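Local atomic coordinates of Lin2722 protein (Listeria innocua, PDB entry 3DS8), a protein that is of unknown function but belongs to an alpha/beta hydrolase family and is therefore possibly a serine hydrolase. Residues I6-G11 and D97-S102. Sequence-based numbering, arbitrary orientation.
With SO4 (sulfate ion), chain C.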
ATOM      1  N   ILE A   6      -5.326  -9.877  -4.067  1.00 13.91           N
ATOM      2  CA  ILE A   6      -4.549  -9.019  -3.186  1.00 13.02           C
ATOM      3  C   ILE A   6      -3.143  -8.901  -3.769  1.00 13.72           C
ATOM      4  O   ILE A   6      -2.416  -9.888  -3.826  1.00 14.11           O
ATOM      5  CB  ILE A   6      -4.455  -9.614  -1.789  1.00 13.22           C
ATOM      6  CG1 ILE A   6      -5.866  -9.857  -1.188  1.00 13.45           C
ATOM      7  CG2 ILE A   6      -3.480  -8.714  -0.931  1.00 14.65           C
ATOM      8  CD1 ILE A   6      -5.826 -10.796   0.026  1.00 14.95           C
ATOM      9  N   ILE A   7      -2.791  -7.713  -4.257  1.00 12.76           N
ATOM     10  CA  ILE A   7      -1.449  -7.462  -4.797  1.00 13.45           C
ATOM     11  C   ILE A   7      -0.505  -7.032  -3.662  1.00 13.75           C
ATOM     12  O   ILE A   7      -0.807  -6.113  -2.888  1.00 14.07           O
ATOM     13  CB  ILE A   7      -1.456  -6.463  -5.946  1.00 14.12           C
ATOM     14  CG1 ILE A   7      -0.103  -6.421  -6.648  1.00 14.04           C
ATOM     15  CG2 ILE A   7      -1.736  -5.053  -5.541  1.00 19.16           C
ATOM     16  CD1 ILE A   7      -0.215  -5.914  -8.040  1.00 18.76           C
ATOM     17  N   LEU A   8       0.638  -7.689  -3.574  1.00 11.91           N
ATOM     18  CA  LEU A   8       1.698  -7.386  -2.575  1.00 12.13           C
ATOM     19  C   LEU A   8       2.869  -6.755  -3.299  1.00 13.00           C
ATOM     20  O   LEU A   8       3.467  -7.340  -4.229  1.00 14.63           O
ATOM     21  CB  LEU A   8       2.178  -8.642  -1.857  1.00 10.97           C
ATOM     22  CG  LEU A   8       1.060  -9.427  -1.158  1.00 14.09           C
ATOM     23  CD1 LEU A   8       1.672 -10.717  -0.506  1.00 14.36           C
ATOM     24  CD2 LEU A   8       0.239  -8.561  -0.170  1.00 14.06           C
ATOM     25  N   ILE A   9       3.246  -5.561  -2.841  1.00 12.79           N
ATOM     26  CA  ILE A   9       4.305  -4.776  -3.491  1.00 12.88           C
ATOM     27  C   ILE A   9       5.407  -4.416  -2.490  1.00 13.45           C
ATOM     28  O   ILE A   9       5.126  -3.818  -1.450  1.00 13.86           O
ATOM     29  CB  ILE A   9       3.789  -3.512  -4.185  1.00 13.28           C
ATOM     30  CG1 ILE A   9       2.678  -3.868  -5.163  1.00 14.65           C
ATOM     31  CG2 ILE A   9       4.943  -2.816  -4.896  1.00 13.09           C
ATOM     32  CD1 ILE A   9       2.177  -2.715  -5.996  1.00 16.28           C
ATOM     33  N   HIS A  10       6.629  -4.774  -2.855  1.00 12.84           N
ATOM     34  CA  HIS A  10       7.831  -4.535  -2.067  1.00 12.37           C
ATOM     35  C   HIS A  10       8.221  -3.042  -2.009  1.00 12.48           C
ATOM     36  O   HIS A  10       7.681  -2.215  -2.760  1.00 13.65           O
ATOM     37  CB  HIS A  10       8.990  -5.382  -2.631  1.00 11.42           C
ATOM     38  CG  HIS A  10       9.324  -5.087  -4.062  1.00 12.83           C
ATOM     39  ND1 HIS A  10      10.112  -4.019  -4.437  1.00 13.30           N
ATOM     40  CD2 HIS A  10       8.929  -5.687  -5.211  1.00 13.44           C
ATOM     41  CE1 HIS A  10      10.240  -4.019  -5.757  1.00 14.53           C
ATOM     42  NE2 HIS A  10       9.533  -5.018  -6.249  1.00 13.76           N
ATOM     43  N   GLY A  11       9.175  -2.761  -1.124  1.00 13.04           N
ATOM     44  CA  GLY A  11       9.852  -1.478  -0.995  1.00 13.38           C
ATOM     45  C   GLY A  11      11.047  -1.414  -1.920  1.00 13.00           C
ATOM     46  O   GLY A  11      11.396  -2.394  -2.609  1.00 12.75           O
ATOM     47  N   ASP A  97      -7.327  -5.517  -4.104  1.00 15.19           N
ATOM     48  CA  ASP A  97      -6.763  -4.881  -2.911  1.00 13.29           C
ATOM     49  C   ASP A  97      -5.237  -4.880  -3.043  1.00 13.59           C
ATOM     50  O   ASP A  97      -4.694  -5.641  -3.828  1.00 13.73           O
ATOM     51  CB  ASP A  97      -7.164  -5.652  -1.690  1.00 13.38           C
ATOM     52  CG  ASP A  97      -8.639  -5.688  -1.499  1.00 15.95           C
ATOM     53  OD1 ASP A  97      -9.316  -4.725  -1.868  1.00 15.77           O
ATOM     54  OD2 ASP A  97      -9.100  -6.681  -0.918  1.00 15.01           O
ATOM     55  N   GLY A  98      -4.558  -3.965  -2.387  1.00 12.32           N
ATOM     56  CA  GLY A  98      -3.107  -3.919  -2.448  1.00 13.70           C
ATOM     57  C   GLY A  98      -2.470  -3.600  -1.112  1.00 12.98           C
ATOM     58  O   GLY A  98      -3.015  -2.837  -0.340  1.00 15.19           O
ATOM     59  N   VAL A  99      -1.337  -4.228  -0.853  1.00 12.66           N
ATOM     60  CA  VAL A  99      -0.515  -3.956   0.301  1.00 12.61           C
ATOM     61  C   VAL A  99       0.847  -3.597  -0.246  1.00 13.83           C
ATOM     62  O   VAL A  99       1.438  -4.367  -1.000  1.00 14.09           O
ATOM     63  CB  VAL A  99      -0.359  -5.169   1.201  1.00 12.85           C
ATOM     64  CG1 VAL A  99       0.466  -4.776   2.453  1.00 13.34           C
ATOM     65  CG2 VAL A  99      -1.722  -5.749   1.602  1.00 12.81           C
ATOM     66  N   GLY A 100       1.376  -2.446   0.160  1.00 13.93           N
ATOM     67  CA  GLY A 100       2.686  -2.010  -0.279  1.00 14.11           C
ATOM     68  C   GLY A 100       3.613  -1.578   0.846  1.00 14.23           C
ATOM     69  O   GLY A 100       3.216  -0.795   1.711  1.00 14.81           O
ATOM     70  N   HIS A 101       4.806  -2.141   0.898  1.00 13.39           N
ATOM     71  CA  HIS A 101       5.803  -1.716   1.871  1.00 13.61           C
ATOM     72  C   HIS A 101       6.518  -0.504   1.289  1.00 14.78           C
ATOM     73  O   HIS A 101       7.050  -0.584   0.170  1.00 13.45           O
ATOM     74  CB  HIS A 101       6.754  -2.879   2.110  1.00 14.43           C
ATOM     75  CG  HIS A 101       7.881  -2.608   3.049  1.00 14.57           C
ATOM     76  ND1 HIS A 101       7.777  -1.832   4.190  1.00 19.06           N
ATOM     77  CD2 HIS A 101       9.160  -3.069   3.021  1.00 14.16           C
ATOM     78  CE1 HIS A 101       8.954  -1.818   4.802  1.00 13.24           C
ATOM     79  NE2 HIS A 101       9.804  -2.561   4.119  1.00 20.11           N
ATOM     80  N   SER A 102       6.546   0.573   2.054  1.00 15.19           N
ATOM     81  CA  SER A 102       7.327   1.770   1.771  1.00 14.94           C
ATOM     82  C   SER A 102       7.045   2.332   0.372  1.00 14.88           C
ATOM     83  O   SER A 102       5.916   2.717   0.110  1.00 14.07           O
ATOM     84  CB  SER A 102       8.816   1.527   2.091  1.00 16.98           C
ATOM     85  OG  SER A 102       9.454   2.812   2.217  1.00 22.51           O
TER
HETATM   86  S   SO4 C 256      11.495  -4.726   1.165  1.00 32.47           S
HETATM   87  O1  SO4 C 256      10.175  -4.774   0.894  1.00 12.41           O
HETATM   88  O2  SO4 C 256      11.810  -4.268   2.554  1.00 33.26           O
HETATM   89  O3  SO4 C 256      12.088  -6.073   1.033  1.00 33.63           O
HETATM   90  O4  SO4 C 256      12.181  -3.775   0.237  1.00 36.65           O
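I7 and I9 hydrogen-bond through both their N-H and C=O groups to the backbone of D97, V99 and H101. This is the pattern of parallel strands, each isoleucine straddling two residues of its partner, and it joins strands 6-9 and 95-101 in the middle of the sheet. The bond from V99 N to I7 O is 2.8 Å long.

I7 is worth following outward. Its CB lies 4.0 Å from D97 O. There the chain forks: CG2 sits between the backbone N and the carbonyl carbon and settles over the neighbouring strand, 3.5 Å from D97 O and 3.6 Å from G98 CA, where the glycine has no side chain to oppose it. CG1 stands anti to the backbone N (chi1 -169°) and carries CD1 away from that strand, on the face where I7 packs against L80 and M84 of helix 73-91. On the other face, the L8 and V99 side chains run alongside each other, CD2 of L8 reaching 3.7 Å from V99 CB, while helix 229-240 packs against V99.

Past the strands, the H10 ring turns forward, and its ND1 donates to G11 O at 2.8 Å, in the plane of the ring, while NE2 takes F66 N as its partner. This tethers the turn in which G11 N points at a sulfate, 3.0 Å from its O1; H101 brings its ring edge to the same ion, which sits away from S102 OG. G100 and S102 fit a nucleophile-elbow pattern, and the strained backbone of S102 (phi 54°, psi -116°) agrees with it. A second sulfate lies close to S102 OG, and H222 NE2 is near that oxygen too, though neither pairing is settled; together with the elbow, this is consistent with a serine hydrolase active site.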